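Local coordinates for protein particle-associated glycoside hydrolase (Acinetobacter phage Fri1, PDB 6C72) that probably cleaves the capsular polysaccharide of Acinetobacter baumannii as the tailspike depolymerase of the phage, degrading the host capsule during virus entry, at residues F350-F355 and V374-F379; N36-T41 and G52-W57. All blocks are in the same frame, centred on the assembly; numbering follows the deposited sequence.

Contact 1: F350-F355 and V374-F379. With ZN (zinc ion), chain K.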
loop_
_atom_site.group_PDB
_atom_site.type_symbol
_atom_site.label_atom_id
_atom_site.label_comp_id
_atom_site.label_asym_id
_atom_site.label_seq_id
_atom_site.Cartn_x
_atom_site.Cartn_y
_atom_site.Cartn_z
ATOM N N PHE A 350 3.029 -5.247 9.168
ATOM C CA PHE A 350 4.280 -4.704 9.689
ATOM C C PHE A 350 5.148 -4.344 8.493
ATOM O O PHE A 350 5.630 -5.233 7.776
ATOM C CB PHE A 350 4.975 -5.695 10.618
ATOM C CG PHE A 350 4.180 -6.035 11.860
ATOM C CD1 PHE A 350 4.239 -5.218 12.993
ATOM C CD2 PHE A 350 3.408 -7.170 11.912
ATOM C CE1 PHE A 350 3.532 -5.521 14.143
ATOM C CE2 PHE A 350 2.681 -7.476 13.068
ATOM C CZ PHE A 350 2.756 -6.646 14.188
ATOM N N LEU A 351 5.321 -3.038 8.272
ATOM C CA LEU A 351 6.037 -2.486 7.129
ATOM C C LEU A 351 7.185 -1.615 7.621
ATOM O O LEU A 351 6.978 -0.741 8.472
ATOM C CB LEU A 351 5.102 -1.654 6.251
ATOM C CG LEU A 351 3.770 -2.271 5.828
ATOM C CD1 LEU A 351 2.940 -1.263 5.065
ATOM C CD2 LEU A 351 4.012 -3.510 4.977
ATOM N N ASN A 352 8.392 -1.867 7.101
ATOM C CA ASN A 352 9.576 -1.055 7.383
ATOM C C ASN A 352 9.865 -0.951 8.881
ATOM O O ASN A 352 10.449 0.031 9.337
ATOM C CB ASN A 352 9.460 0.352 6.778
ATOM C CG ASN A 352 9.113 0.340 5.290
ATOM O OD1 ASN A 352 9.157 -0.697 4.632
ATOM N ND2 ASN A 352 8.816 1.513 4.746
ATOM N N CYS A 353 9.463 -1.950 9.658
ATOM C CA CYS A 353 9.615 -1.892 11.099
ATOM C C CYS A 353 10.897 -2.578 11.545
ATOM O O CYS A 353 11.468 -3.411 10.836
ATOM C CB CYS A 353 8.420 -2.545 11.803
ATOM S SG CYS A 353 6.840 -1.673 11.597
ATOM N N ARG A 354 11.315 -2.256 12.769
ATOM C CA ARG A 354 12.518 -2.821 13.361
ATOM C C ARG A 354 12.172 -3.411 14.718
ATOM O O ARG A 354 11.568 -2.738 15.567
ATOM C CB ARG A 354 13.616 -1.773 13.475
ATOM C CG ARG A 354 14.191 -1.490 12.115
ATOM C CD ARG A 354 15.085 -0.281 12.046
ATOM N NE ARG A 354 14.452 0.965 12.480
ATOM C CZ ARG A 354 13.436 1.559 11.859
ATOM N NH1 ARG A 354 12.878 0.993 10.784
ATOM N NH2 ARG A 354 12.968 2.718 12.320
ATOM N N PHE A 355 12.484 -4.689 14.883
ATOM C CA PHE A 355 12.304 -5.402 16.136
ATOM C C PHE A 355 13.686 -5.521 16.767
ATOM O O PHE A 355 14.562 -6.232 16.249
ATOM C CB PHE A 355 11.652 -6.761 15.893
ATOM C CG PHE A 355 10.241 -6.669 15.356
ATOM C CD1 PHE A 355 10.000 -6.339 14.033
ATOM C CD2 PHE A 355 9.148 -6.931 16.179
ATOM C CE1 PHE A 355 8.701 -6.269 13.542
ATOM C CE2 PHE A 355 7.851 -6.855 15.693
ATOM C CZ PHE A 355 7.630 -6.525 14.374
ATOM N N VAL A 374 4.492 -9.266 6.860
ATOM C CA VAL A 374 5.729 -8.728 7.416
ATOM C C VAL A 374 6.653 -8.409 6.240
ATOM O O VAL A 374 7.100 -9.322 5.530
ATOM C CB VAL A 374 6.413 -9.701 8.385
ATOM C CG1 VAL A 374 7.699 -9.050 8.950
ATOM C CG2 VAL A 374 5.451 -10.156 9.483
ATOM N N ASP A 375 6.936 -7.126 6.021
ATOM C CA ASP A 375 7.668 -6.723 4.828
ATOM C C ASP A 375 8.697 -5.648 5.156
ATOM O O ASP A 375 8.371 -4.646 5.800
ATOM C CB ASP A 375 6.693 -6.225 3.757
ATOM C CG ASP A 375 7.388 -5.796 2.498
ATOM O OD1 ASP A 375 7.706 -6.682 1.671
ATOM O OD2 ASP A 375 7.627 -4.576 2.335
ATOM N N ASN A 376 9.935 -5.863 4.694
ATOM C CA ASN A 376 11.040 -4.916 4.862
ATOM C C ASN A 376 11.255 -4.557 6.330
ATOM O O ASN A 376 11.519 -3.405 6.679
ATOM C CB ASN A 376 10.847 -3.671 3.996
ATOM C CG ASN A 376 11.385 -3.862 2.583
ATOM O OD1 ASN A 376 12.595 -3.774 2.355
ATOM N ND2 ASN A 376 10.493 -4.138 1.629
ATOM N N CYS A 377 11.134 -5.559 7.193
ATOM C CA CYS A 377 11.365 -5.431 8.620
ATOM C C CYS A 377 12.722 -6.016 9.024
ATOM O O CYS A 377 13.308 -6.845 8.323
ATOM C CB CYS A 377 10.249 -6.126 9.398
ATOM S SG CYS A 377 8.646 -5.361 9.166
ATOM N N GLU A 378 13.204 -5.588 10.189
ATOM C CA GLU A 378 14.446 -6.086 10.762
ATOM C C GLU A 378 14.166 -6.790 12.081
ATOM O O GLU A 378 13.333 -6.338 12.872
ATOM C CB GLU A 378 15.447 -4.960 10.993
ATOM C CG GLU A 378 15.861 -4.198 9.752
ATOM C CD GLU A 378 16.896 -3.130 10.068
ATOM O OE1 GLU A 378 17.843 -3.433 10.826
ATOM O OE2 GLU A 378 16.747 -1.983 9.584
ATOM N N PHE A 379 14.859 -7.900 12.320
ATOM C CA PHE A 379 14.670 -8.696 13.529
ATOM C C PHE A 379 16.023 -8.943 14.189
ATOM O O PHE A 379 16.931 -9.487 13.549
ATOM C CB PHE A 379 13.974 -10.018 13.194
ATOM C CG PHE A 379 12.563 -9.850 12.707
ATOM C CD1 PHE A 379 11.500 -9.839 13.608
ATOM C CD2 PHE A 379 12.294 -9.696 11.358
ATOM C CE1 PHE A 379 10.178 -9.674 13.171
ATOM C CE2 PHE A 379 10.983 -9.541 10.911
ATOM C CZ PHE A 379 9.922 -9.522 11.829
HETATM ZN ZN ZN K . 19.271 -2.272 11.872
HETATM O O HOH W 1 7.242 -1.888 3.132
HETATM O O HOH W 2 14.488 -0.704 8.850
#
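The phenyl rings of Phe355 and Phe379 form an offset stack, with planes 12° apart and centroids separated by 4.7 Å. Phe379 CE1 sits over one face of the Phe355 ring, displaced toward the rim, and comes within 3.4 Å of Phe355 CD1. At the edge of Phe355 lie Glu378 O and Cys377 CB, whereas Val374 CG1 meets the edge of Phe379. Phe322 also stacks on Phe355, and Ile361 touches both rings. Such stacking of like residues between equivalent parallel strands marks consecutive coils of a parallel beta-helix, the rings filling its interior. Where the strands break, Asn352 and Asn376 adopt matching left-handed helical backbone conformations, and Asn352 OD1 rests 3.5 Å from Asn376 CB. Beside them Cys353 N donates to Cys377 SG over 3.5 Å, a long bond that gives this backbone N-H an acceptor and ties the turns together. Across the sheet from the rings, Glu378 runs alongside Arg354, its CD anti to CA (chi2 -178°); Arg354 CD is 3.4 Å from Glu378 OE2, and a water joins that oxygen to Arg354 NH1, while Arg354 NH2 bonds to Asn319 OD1. Glu378 OE1 binds a zinc ion at 2.1 Å and accepts a bond from Trp404 NE1. Another water bridges Asn352 OD1 and Asp375 OD2; Asp375 OD1 bonds to Thr399 OG1 and Asn352 ND2 to Asp279 of the second subunit.

Contact 2: N36-T41 and G52-W57; sequences NQKATT and GATYLW
Thr41 and Tyr55 meet on the buried side of this antiparallel pair, their side chains crossing at about a right angle. Thr41 CG2 lies 3.7 Å from Tyr55 CE1, and Thr41 OG1 comes to the edge of the same ring. With a chi1 of 55°, that hydroxyl oxygen is placed between the backbone N and the carbonyl carbon of its own residue, where it accepts a 2.8 Å bond from Ala53 N; Thr41 N in turn donates to Ala53 O, giving Thr41 a two-point hold on one residue. Two residues back along the strand, Ala39 forms a hydrogen-bonded pair with Tyr55, with Tyr55 N to Ala39 O at 2.8 Å and Ala39 N to Tyr55 O at 3.1 Å. Ala39 CB touches Tyr55 CB, and Leu27 of helix 24-27 and Trp81 of strand 80-83 pack against both residues.

The other face is looser and partly exposed. There Thr40 OG1 and Thr54 OG1 stand 3.7 Å apart, and Lys38 CG approaches Thr54 CG2 at 4.4 Å. Leu56 CB comes 3.8 Å from Asn36 OD1 near the end of the pair, where Asn36 N bonds to Trp57 O. Neighbouring subunits approach this side, with Gln20 of the third subunit against Lys38 and Lys38 of the second against Thr40. Successive antiparallel strands joined by a long connection form a long-loop beta hairpin, here lying inside the mixed sheet of the N-terminal region, between strands 19-21 and 80-83.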
loop_
_atom_site.group_PDB
_atom_site.type_symbol
_atom_site.label_atom_id
_atom_site.label_comp_id
_atom_site.label_asym_id
_atom_site.label_seq_id
_atom_site.Cartn_x
_atom_site.Cartn_y
_atom_site.Cartn_z
ATOM N N ASN A 36 -19.899 45.764 25.212
ATOM C CA ASN A 36 -18.807 45.151 24.458
ATOM C C ASN A 36 -17.577 46.056 24.430
ATOM O O ASN A 36 -16.945 46.256 23.390
ATOM C CB ASN A 36 -19.260 44.785 23.042
ATOM C CG ASN A 36 -20.193 43.584 23.017
ATOM O OD1 ASN A 36 -20.027 42.636 23.786
ATOM N ND2 ASN A 36 -21.188 43.622 22.133
ATOM N N GLN A 37 -17.239 46.610 25.590
ATOM C CA GLN A 37 -15.974 47.308 25.753
ATOM C C GLN A 37 -14.826 46.311 25.853
ATOM O O GLN A 37 -14.964 45.233 26.434
ATOM C CB GLN A 37 -15.982 48.196 26.996
ATOM C CG GLN A 37 -14.707 49.015 27.147
ATOM C CD GLN A 37 -14.665 49.824 28.420
ATOM O OE1 GLN A 37 -15.418 49.571 29.359
ATOM N NE2 GLN A 37 -13.765 50.795 28.469
ATOM N N LYS A 38 -13.681 46.698 25.296
ATOM C CA LYS A 38 -12.497 45.851 25.260
ATOM C C LYS A 38 -11.732 45.932 26.577
ATOM O O LYS A 38 -11.488 47.024 27.099
ATOM C CB LYS A 38 -11.587 46.299 24.117
ATOM C CG LYS A 38 -10.362 45.435 23.840
ATOM C CD LYS A 38 -9.717 45.879 22.528
ATOM C CE LYS A 38 -8.314 45.318 22.354
ATOM N NZ LYS A 38 -7.669 45.823 21.101
ATOM N N ALA A 39 -11.364 44.773 27.118
ATOM C CA ALA A 39 -10.469 44.682 28.266
ATOM C C ALA A 39 -9.408 43.628 27.991
ATOM O O ALA A 39 -9.691 42.595 27.375
ATOM C CB ALA A 39 -11.201 44.334 29.555
ATOM N N THR A 40 -8.186 43.898 28.442
ATOM C CA THR A 40 -7.054 43.007 28.228
ATOM C C THR A 40 -6.315 42.817 29.543
ATOM O O THR A 40 -5.881 43.793 30.160
ATOM C CB THR A 40 -6.129 43.553 27.136
ATOM O OG1 THR A 40 -6.781 43.428 25.866
ATOM C CG2 THR A 40 -4.806 42.790 27.106
ATOM N N THR A 41 -6.209 41.568 29.987
ATOM C CA THR A 41 -5.455 41.224 31.185
ATOM C C THR A 41 -3.996 40.971 30.839
ATOM O O THR A 41 -3.681 40.396 29.795
ATOM C CB THR A 41 -6.028 39.980 31.865
ATOM O OG1 THR A 41 -6.085 38.903 30.921
ATOM C CG2 THR A 41 -7.413 40.256 32.427
ATOM N N GLY A 52 -2.915 35.847 30.188
ATOM C CA GLY A 52 -3.557 37.049 29.691
ATOM C C GLY A 52 -4.534 36.743 28.572
ATOM O O GLY A 52 -4.383 35.768 27.834
ATOM N N ALA A 53 -5.562 37.583 28.457
ATOM C CA ALA A 53 -6.630 37.336 27.499
ATOM C C ALA A 53 -7.371 38.638 27.204
ATOM O O ALA A 53 -7.066 39.700 27.759
ATOM C CB ALA A 53 -7.576 36.252 28.012
ATOM N N THR A 54 -8.336 38.540 26.292
ATOM C CA THR A 54 -9.169 39.653 25.864
ATOM C C THR A 54 -10.620 39.354 26.208
ATOM O O THR A 54 -11.104 38.240 25.988
ATOM C CB THR A 54 -9.016 39.906 24.365
ATOM O OG1 THR A 54 -7.664 40.284 24.096
ATOM C CG2 THR A 54 -9.936 41.017 23.901
ATOM N N TYR A 55 -11.316 40.363 26.723
ATOM C CA TYR A 55 -12.674 40.206 27.214
ATOM C C TYR A 55 -13.579 41.280 26.630
ATOM O O TYR A 55 -13.124 42.356 26.230
ATOM C CB TYR A 55 -12.712 40.268 28.745
ATOM C CG TYR A 55 -11.851 39.221 29.418
ATOM C CD1 TYR A 55 -10.481 39.413 29.580
ATOM C CD2 TYR A 55 -12.412 38.043 29.906
ATOM C CE1 TYR A 55 -9.690 38.456 30.193
ATOM C CE2 TYR A 55 -11.632 37.085 30.533
ATOM C CZ TYR A 55 -10.272 37.300 30.669
ATOM O OH TYR A 55 -9.499 36.354 31.285
ATOM N N LEU A 56 -14.873 40.967 26.578
ATOM C CA LEU A 56 -15.905 41.906 26.161
ATOM C C LEU A 56 -16.904 42.095 27.297
ATOM O O LEU A 56 -17.358 41.124 27.914
ATOM C CB LEU A 56 -16.631 41.421 24.900
ATOM C CG LEU A 56 -15.834 41.369 23.593
ATOM C CD1 LEU A 56 -16.742 41.003 22.420
ATOM C CD2 LEU A 56 -15.130 42.688 23.342
ATOM N N TRP A 57 -17.258 43.346 27.561
ATOM C CA TRP A 57 -18.110 43.670 28.697
ATOM C C TRP A 57 -19.572 43.387 28.371
ATOM O O TRP A 57 -20.078 43.819 27.334
ATOM C CB TRP A 57 -17.916 45.137 29.083
ATOM C CG TRP A 57 -18.826 45.626 30.160
ATOM C CD1 TRP A 57 -19.821 46.552 30.028
ATOM C CD2 TRP A 57 -18.830 45.223 31.535
ATOM N NE1 TRP A 57 -20.442 46.749 31.237
ATOM C CE2 TRP A 57 -19.856 45.943 32.179
ATOM C CE3 TRP A 57 -18.068 44.323 32.283
ATOM C CZ2 TRP A 57 -20.139 45.793 33.541
ATOM C CZ3 TRP A 57 -18.347 44.173 33.629
ATOM C CH2 TRP A 57 -19.376 44.904 34.248
HETATM O O HOH W 3 -6.766 36.774 31.895
#

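The two contacts belong to separate parts of the spike: their centres are 55 Å apart, their nearest atoms about 40 Å, and they share no strand. Contact 1 is the more deeply buried, near the middle of the chain, and joins parallel strands one coil apart; contact 2 is partly buried, in the small N-terminal sheet, and joins antiparallel neighbours. Both have one buried face rich in aromatic or apolar groups and one mixed face that other subunits of the trimer approach. Like residues stack in register in contact 1, with a sulfur acceptor and a zinc-bound carboxylate. Both are joined by backbone bonds, to which contact 2 adds a single threonine hydroxyl that accepts from a backbone N-H.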